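Local coordinates for protein inosine-uridine nucleoside N-ribohydrolase (PDB 4P5F) that binds calcium and ADP-ribose and probably hydrolyses N-glycosidic bonds, as nucleoside hydrolases do, at residues P36-D41 with S74-L79; I48-Q53 with D85-P90; T61-T66 with V92-G97. All coordinates share one frame; numbering follows the deposited sequence.

Interaction 1: residues P36-D41 with S74-L79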
# COMPACT_ATOMS: atom_id res chain seq x y z
N PRO A 36 -1.62 8.40 1.29
CA PRO A 36 -1.95 8.17 2.70
C PRO A 36 -3.05 9.06 3.27
O PRO A 36 -3.37 10.12 2.71
CB PRO A 36 -0.63 8.46 3.41
CG PRO A 36 0.05 9.43 2.51
CD PRO A 36 -0.27 8.95 1.13
N ASN A 37 -3.62 8.61 4.38
CA ASN A 37 -4.54 9.41 5.20
C ASN A 37 -5.95 9.56 4.62
O ASN A 37 -6.63 10.56 4.85
CB ASN A 37 -3.94 10.78 5.57
CG ASN A 37 -4.54 11.36 6.85
OD1 ASN A 37 -4.70 10.66 7.84
ND2 ASN A 37 -4.88 12.65 6.81
N LYS A 38 -6.39 8.56 3.86
CA LYS A 38 -7.80 8.35 3.63
C LYS A 38 -8.25 6.99 4.19
O LYS A 38 -9.44 6.69 4.22
CB LYS A 38 -8.20 8.56 2.16
CG LYS A 38 -7.36 7.83 1.14
CD LYS A 38 -7.87 6.43 0.90
CE LYS A 38 -7.01 5.71 -0.12
NZ LYS A 38 -7.42 4.29 -0.25
N ASP A 39 -7.29 6.19 4.62
CA ASP A 39 -7.54 4.95 5.36
C ASP A 39 -6.23 4.57 6.07
O ASP A 39 -5.26 5.30 5.94
CB ASP A 39 -8.08 3.84 4.44
CG ASP A 39 -7.16 3.51 3.28
OD1 ASP A 39 -5.92 3.58 3.44
OD2 ASP A 39 -7.67 3.16 2.20
N PRO A 40 -6.19 3.46 6.85
CA PRO A 40 -4.92 3.15 7.53
C PRO A 40 -3.83 2.54 6.64
O PRO A 40 -2.66 2.59 7.00
CB PRO A 40 -5.33 2.09 8.57
CG PRO A 40 -6.82 2.20 8.70
CD PRO A 40 -7.30 2.62 7.35
N ASP A 41 -4.23 1.97 5.51
CA ASP A 41 -3.40 1.06 4.73
C ASP A 41 -1.96 1.52 4.44
O ASP A 41 -1.01 0.82 4.75
CB ASP A 41 -4.11 0.69 3.42
CG ASP A 41 -4.18 -0.82 3.21
OD1 ASP A 41 -3.98 -1.55 4.21
OD2 ASP A 41 -4.41 -1.27 2.08
N SER A 74 -0.01 17.67 -1.43
CA SER A 74 1.01 18.19 -0.54
C SER A 74 0.67 17.89 0.91
O SER A 74 1.56 17.56 1.68
CB SER A 74 1.25 19.69 -0.78
OG SER A 74 2.02 19.84 -1.96
N GLN A 75 -0.62 17.96 1.28
CA GLN A 75 -1.03 17.60 2.64
C GLN A 75 -0.75 16.12 2.93
O GLN A 75 -0.28 15.77 4.01
CB GLN A 75 -2.51 17.89 2.88
CG GLN A 75 -2.92 19.32 2.53
CD GLN A 75 -2.04 20.36 3.18
OE1 GLN A 75 -1.79 20.32 4.39
NE2 GLN A 75 -1.55 21.30 2.38
N ARG A 76 -1.04 15.26 1.95
CA ARG A 76 -0.75 13.84 2.09
C ARG A 76 0.75 13.61 2.20
O ARG A 76 1.22 12.78 2.99
CB ARG A 76 -1.31 13.02 0.91
CG ARG A 76 -2.82 12.90 0.89
CD ARG A 76 -3.32 11.87 -0.14
NE ARG A 76 -4.66 12.24 -0.60
CZ ARG A 76 -5.78 12.08 0.11
NH1 ARG A 76 -5.75 11.53 1.32
NH2 ARG A 76 -6.95 12.47 -0.40
N ALA A 77 1.51 14.37 1.40
CA ALA A 77 2.96 14.32 1.43
C ALA A 77 3.52 14.76 2.80
O ALA A 77 4.43 14.14 3.33
CB ALA A 77 3.55 15.16 0.30
N GLN A 78 2.95 15.83 3.36
CA GLN A 78 3.40 16.32 4.67
C GLN A 78 3.11 15.29 5.76
O GLN A 78 3.94 15.07 6.65
CB GLN A 78 2.75 17.66 5.01
CG GLN A 78 3.29 18.84 4.22
CD GLN A 78 2.38 20.06 4.27
OE1 GLN A 78 1.95 20.57 3.24
NE2 GLN A 78 2.08 20.54 5.47
N LEU A 79 1.93 14.67 5.68
CA LEU A 79 1.55 13.58 6.58
C LEU A 79 2.52 12.41 6.46
O LEU A 79 3.01 11.90 7.47
CB LEU A 79 0.11 13.10 6.29
CG LEU A 79 -0.53 11.99 7.14
CD1 LEU A 79 -0.15 10.59 6.68
CD2 LEU A 79 -0.21 12.15 8.61
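The guanidinium of Arg76 turns an edge to the loop 36-41: Pro36 O lies almost in its plane, and Asn37 O sits farther along the same border, while Lys38 CB approaches obliquely. The loop follows strand 28-34 of the Rossmann-like nucleoside hydrolase fold and belongs to its calcium-binding region, with Asp35 and Asp42, both calcium ligands, at its two ends. Arg76 NH1 donates to Pro36 O over 3.1 Å, nearly straight at 164°, though 33° off the carbonyl plane. Extended from CG to NE, the arginine lays its CD 3.3 Å from Pro36 O, covering the proline carbonyl with its aliphatic part as well. The same guanidinium donates to the backbone carbonyls of Leu67, His110 and Lys112, which together fix its rotation in this buried place. Asn37 sends its amide to Tyr252 and Leu114, leaving its CB for Leu79. Lys38, its chain bent at chi2, sets NZ 2.7 Å from Asp39 OD2 in a salt bridge, from above the carboxylate plane. One turn of helix beyond Arg76, Leu79 crosses Asn37 at about a right angle and sets CD1 3.9 Å from Pro36 CB.

Interaction 2: residues I48-Q53 with D85-P90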
# COMPACT_ATOMS: atom_id res chain seq x y z
N ILE A 48 5.59 -1.15 8.54
CA ILE A 48 6.30 -2.42 8.35
C ILE A 48 7.57 -2.24 7.52
O ILE A 48 8.54 -2.97 7.71
CB ILE A 48 5.44 -3.57 7.76
CG1 ILE A 48 5.05 -3.29 6.30
CG2 ILE A 48 4.24 -3.85 8.64
CD1 ILE A 48 4.60 -4.51 5.55
N ALA A 49 7.56 -1.25 6.61
CA ALA A 49 8.76 -0.92 5.84
C ALA A 49 9.91 -0.49 6.75
O ALA A 49 11.06 -0.84 6.51
CB ALA A 49 8.45 0.17 4.80
N LYS A 50 9.61 0.27 7.80
CA LYS A 50 10.61 0.62 8.82
C LYS A 50 11.36 -0.63 9.33
O LYS A 50 12.60 -0.65 9.37
CB LYS A 50 9.97 1.39 9.97
CG LYS A 50 10.80 1.51 11.25
CD LYS A 50 12.15 2.13 10.96
CE LYS A 50 12.97 2.35 12.23
NZ LYS A 50 14.20 3.12 11.81
N GLN A 51 10.63 -1.68 9.68
CA GLN A 51 11.29 -2.86 10.22
C GLN A 51 12.00 -3.64 9.14
O GLN A 51 13.10 -4.15 9.35
CB GLN A 51 10.33 -3.76 11.00
CG GLN A 51 11.05 -4.90 11.69
CD GLN A 51 12.05 -4.40 12.71
OE1 GLN A 51 11.80 -3.42 13.41
NE2 GLN A 51 13.19 -5.06 12.79
N LEU A 52 11.37 -3.73 7.97
CA LEU A 52 12.00 -4.37 6.82
C LEU A 52 13.30 -3.65 6.41
O LEU A 52 14.21 -4.26 5.85
CB LEU A 52 11.01 -4.45 5.64
CG LEU A 52 9.80 -5.40 5.80
CD1 LEU A 52 8.74 -5.13 4.74
CD2 LEU A 52 10.27 -6.83 5.72
N GLN A 53 13.37 -2.34 6.66
CA GLN A 53 14.59 -1.58 6.38
C GLN A 53 15.64 -1.85 7.45
O GLN A 53 16.81 -2.06 7.13
CB GLN A 53 14.32 -0.08 6.27
CG GLN A 53 15.59 0.75 5.99
CD GLN A 53 15.30 2.07 5.25
OE1 GLN A 53 14.41 2.15 4.40
NE2 GLN A 53 16.07 3.10 5.58
N ASP A 85 9.28 10.61 9.76
CA ASP A 85 10.08 11.26 10.80
C ASP A 85 9.89 10.53 12.13
O ASP A 85 10.85 10.21 12.82
CB ASP A 85 9.67 12.74 10.93
CG ASP A 85 10.20 13.62 9.78
OD1 ASP A 85 11.05 13.17 8.97
OD2 ASP A 85 9.79 14.80 9.72
N ARG A 86 8.64 10.23 12.47
CA ARG A 86 8.33 9.55 13.73
C ARG A 86 8.69 8.06 13.74
O ARG A 86 8.67 7.44 14.79
CB ARG A 86 6.86 9.76 14.10
CG ARG A 86 6.49 11.22 14.31
CD ARG A 86 4.99 11.39 14.32
NE ARG A 86 4.57 12.71 14.79
CZ ARG A 86 4.60 13.81 14.04
NH1 ARG A 86 5.05 13.76 12.80
NH2 ARG A 86 4.20 14.97 14.55
N LEU A 87 9.00 7.50 12.57
CA LEU A 87 9.48 6.13 12.48
C LEU A 87 11.00 6.07 12.45
O LEU A 87 11.57 5.01 12.18
CB LEU A 87 8.94 5.43 11.21
CG LEU A 87 7.47 5.02 11.13
CD1 LEU A 87 7.09 4.58 9.72
CD2 LEU A 87 7.15 3.91 12.14
N ALA A 88 11.67 7.19 12.68
CA ALA A 88 13.13 7.25 12.54
C ALA A 88 13.56 6.85 11.14
O ALA A 88 14.48 6.05 10.97
CB ALA A 88 13.82 6.38 13.59
N LEU A 89 12.86 7.38 10.14
CA LEU A 89 13.25 7.19 8.73
C LEU A 89 13.51 8.57 8.11
O LEU A 89 12.77 9.00 7.21
CB LEU A 89 12.15 6.45 7.96
CG LEU A 89 11.98 4.96 8.32
CD1 LEU A 89 10.73 4.38 7.71
CD2 LEU A 89 13.22 4.17 7.89
N PRO A 90 14.54 9.28 8.60
CA PRO A 90 14.63 10.70 8.23
C PRO A 90 15.10 10.95 6.79
O PRO A 90 14.91 12.07 6.31
CB PRO A 90 15.65 11.25 9.24
CG PRO A 90 16.51 10.08 9.58
CD PRO A 90 15.63 8.86 9.50
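Lys50 lies against the chain turn at Leu87-Leu89, its ammonium reaching one carbonyl while its methylenes pass over another. Lys50 NZ donates to Ala88 O over 3.1 Å, arriving from above the carbonyl plane, 52° out of it, and so away from either lone pair. Leu87 O is also near, but the angle to NZ is poor; the carbons lie against this oxygen instead, with Lys50 CE 3.0 Å from it. The bend at chi2 (56°), after a CG set anti to the backbone N, carries the lysine chain along the turn. Leu89 packs against this chain: CD1 meets Lys50 CB at 3.8 Å, and CD2 is equally close to CD of the same lysine. On another flank Leu89 CD2 is 3.8 Å from Gln53 NE2, where the two side chains run alongside one another, pointing opposite ways. Gln53 OE1 is hydrogen-bonded to Leu60 N, which ties the amide to strand 58-65 near its start. Leu87 adds its CD1, 4.3 Å from Lys50 CB, and also touches Leu373, while Ala372 of helix 358-372 packs on Lys50. What presents the two carbonyls is the end of helix 70-86. Ala88, with positive phi (57°), turns the chain, and Ala88 N returns to Asp85 O while Leu89 N returns to Phe84 O. This is a Schellman motif, with Ala88 as its C-prime residue, and through Lys50 it ties the end of helix 70-86 to helix 41-54 of the Rossmann-like fold.

Interaction 3: residues T61-T66 with V92-G97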
# COMPACT_ATOMS: atom_id res chain seq x y z
N THR A 61 13.87 4.91 -0.42
CA THR A 61 14.62 6.09 -0.82
C THR A 61 13.70 7.24 -1.20
O THR A 61 13.94 8.39 -0.83
CB THR A 61 15.58 5.76 -1.99
OG1 THR A 61 14.83 5.36 -3.14
CG2 THR A 61 16.55 4.63 -1.60
N ASP A 62 12.63 6.93 -1.92
CA ASP A 62 11.78 7.96 -2.52
C ASP A 62 10.31 7.59 -2.47
O ASP A 62 9.94 6.44 -2.70
CB ASP A 62 12.18 8.21 -3.97
CG ASP A 62 13.60 8.76 -4.10
OD1 ASP A 62 13.76 10.00 -4.08
OD2 ASP A 62 14.54 7.94 -4.24
N VAL A 63 9.48 8.58 -2.20
CA VAL A 63 8.05 8.37 -2.05
C VAL A 63 7.36 9.49 -2.78
O VAL A 63 7.60 10.67 -2.49
CB VAL A 63 7.64 8.44 -0.57
CG1 VAL A 63 6.14 8.47 -0.43
CG2 VAL A 63 8.25 7.27 0.21
N VAL A 64 6.52 9.13 -3.75
CA VAL A 64 5.75 10.12 -4.50
C VAL A 64 4.27 9.92 -4.21
O VAL A 64 3.73 8.80 -4.28
CB VAL A 64 6.04 10.07 -6.01
CG1 VAL A 64 5.07 10.98 -6.76
CG2 VAL A 64 7.47 10.52 -6.28
N VAL A 65 3.62 11.02 -3.87
CA VAL A 65 2.30 10.98 -3.26
C VAL A 65 1.23 11.49 -4.23
O VAL A 65 1.40 12.53 -4.86
CB VAL A 65 2.30 11.81 -1.96
CG1 VAL A 65 0.90 12.06 -1.49
CG2 VAL A 65 3.13 11.10 -0.88
N THR A 66 0.13 10.76 -4.32
CA THR A 66 -0.98 11.12 -5.19
C THR A 66 -2.31 11.18 -4.44
O THR A 66 -2.35 11.07 -3.20
CB THR A 66 -1.09 10.12 -6.38
OG1 THR A 66 -2.04 10.63 -7.32
CG2 THR A 66 -1.54 8.71 -5.90
N VAL A 92 14.09 9.54 3.92
CA VAL A 92 13.13 9.28 2.86
C VAL A 92 12.77 10.61 2.18
O VAL A 92 12.40 11.58 2.85
CB VAL A 92 11.83 8.63 3.41
CG1 VAL A 92 10.88 8.31 2.27
CG2 VAL A 92 12.15 7.37 4.18
N ARG A 93 12.91 10.68 0.86
CA ARG A 93 12.58 11.92 0.16
C ARG A 93 11.16 11.86 -0.38
O ARG A 93 10.85 11.07 -1.28
CB ARG A 93 13.56 12.20 -0.97
CG ARG A 93 13.35 13.57 -1.61
CD ARG A 93 14.29 13.72 -2.80
NE ARG A 93 14.19 15.02 -3.48
CZ ARG A 93 13.21 15.37 -4.30
NH1 ARG A 93 12.17 14.56 -4.54
NH2 ARG A 93 13.25 16.56 -4.89
N VAL A 94 10.30 12.71 0.17
CA VAL A 94 8.89 12.70 -0.17
C VAL A 94 8.58 13.86 -1.12
O VAL A 94 9.00 14.98 -0.88
CB VAL A 94 8.01 12.83 1.09
CG1 VAL A 94 6.55 12.70 0.72
CG2 VAL A 94 8.41 11.78 2.15
N ALA A 95 7.82 13.58 -2.17
CA ALA A 95 7.39 14.61 -3.11
C ALA A 95 5.93 14.39 -3.49
O ALA A 95 5.48 13.24 -3.56
CB ALA A 95 8.27 14.58 -4.36
N ARG A 96 5.20 15.47 -3.74
CA ARG A 96 3.83 15.36 -4.25
C ARG A 96 3.84 15.02 -5.74
O ARG A 96 4.69 15.49 -6.50
CB ARG A 96 3.03 16.65 -4.01
CG ARG A 96 3.36 17.78 -4.98
CD ARG A 96 2.21 18.77 -5.10
NE ARG A 96 2.60 19.96 -5.86
CZ ARG A 96 2.55 21.21 -5.40
NH1 ARG A 96 2.94 22.20 -6.17
NH2 ARG A 96 2.11 21.46 -4.17
N GLY A 97 2.88 14.20 -6.17
CA GLY A 97 2.76 13.82 -7.57
C GLY A 97 2.20 14.95 -8.43
O GLY A 97 1.95 16.05 -7.93
O HOH W 1 11.65 11.67 -4.01
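Val63 and Val92 meet methyl to methyl, CG2 to CG1 at 3.5 Å, a close approach for two methyls. Along the same face Val65 CG2 approaches Val94 CG1 at 4.1 Å, the two side chains inclined to one another. In Val65 this methyl stands anti to the carbonyl carbon, whereas the touching branch of Val94 is the one anti to its backbone N. Helix 70-86 covers this valine face, with Phe84 on Val63 and Val92, Ala77 on Val94 and Arg76 on Val65. On the reverse face Val64 points its CG1 at Gly97 CA and packs on Met135 of helix 133-141. The two strands run parallel, 19° apart in direction, and with helix 70-86 form a beta-alpha-beta crossover at the margin of the Rossmann-like sheet, where 93-96 is the outermost strand. Five backbone hydrogen bonds join them. Val63 takes part through both its N and its O, gripped by Arg93 O and Ala95 N. Arg93 N donates almost straight to Thr61 O (175°), and at the far end Gly97 N closes on Val65 O. CA-H...O contacts supplement these, such as Val94 CA to Val63 O at 3.3 Å. On the face of Val64, Asp62 and Arg93 cross obliquely, their flat groups 46° apart, and do not touch through charged atoms. A water bridges them instead, donating to Asp62 OD1 at 2.7 Å and to Arg93 O, and accepting from Arg93 NH1 at the guanidinium edge. Asp62 OD2 receives Thr61 OG1 at 2.8 Å on its anti side and also pairs with Arg138, while Arg93 NH2 forms a salt bridge with Asp130.

Overall arrangement
Helix 70-86 ties the three contacts together: its middle serves interaction 1, its C-terminal end serves interaction 2, and it connects the two strands of interaction 3. Interactions 1 and 3 touch directly, their centres 11 Å apart. Ser74 OG and Arg96 NH2 lie 2.7 Å apart in a probable hydrogen bond, and Arg76 CB packs on Val65 CG1 at 3.4 Å. Interaction 2 is more remote, its centre 16 Å from that of interaction 1 and 15 Å from that of interaction 3. Asp35, Asp42, Ile151 and Asp318 bind the calcium; the nearest atoms of the Lys38 and Val65 side chains are about 4 Å and about 10 Å from the ion.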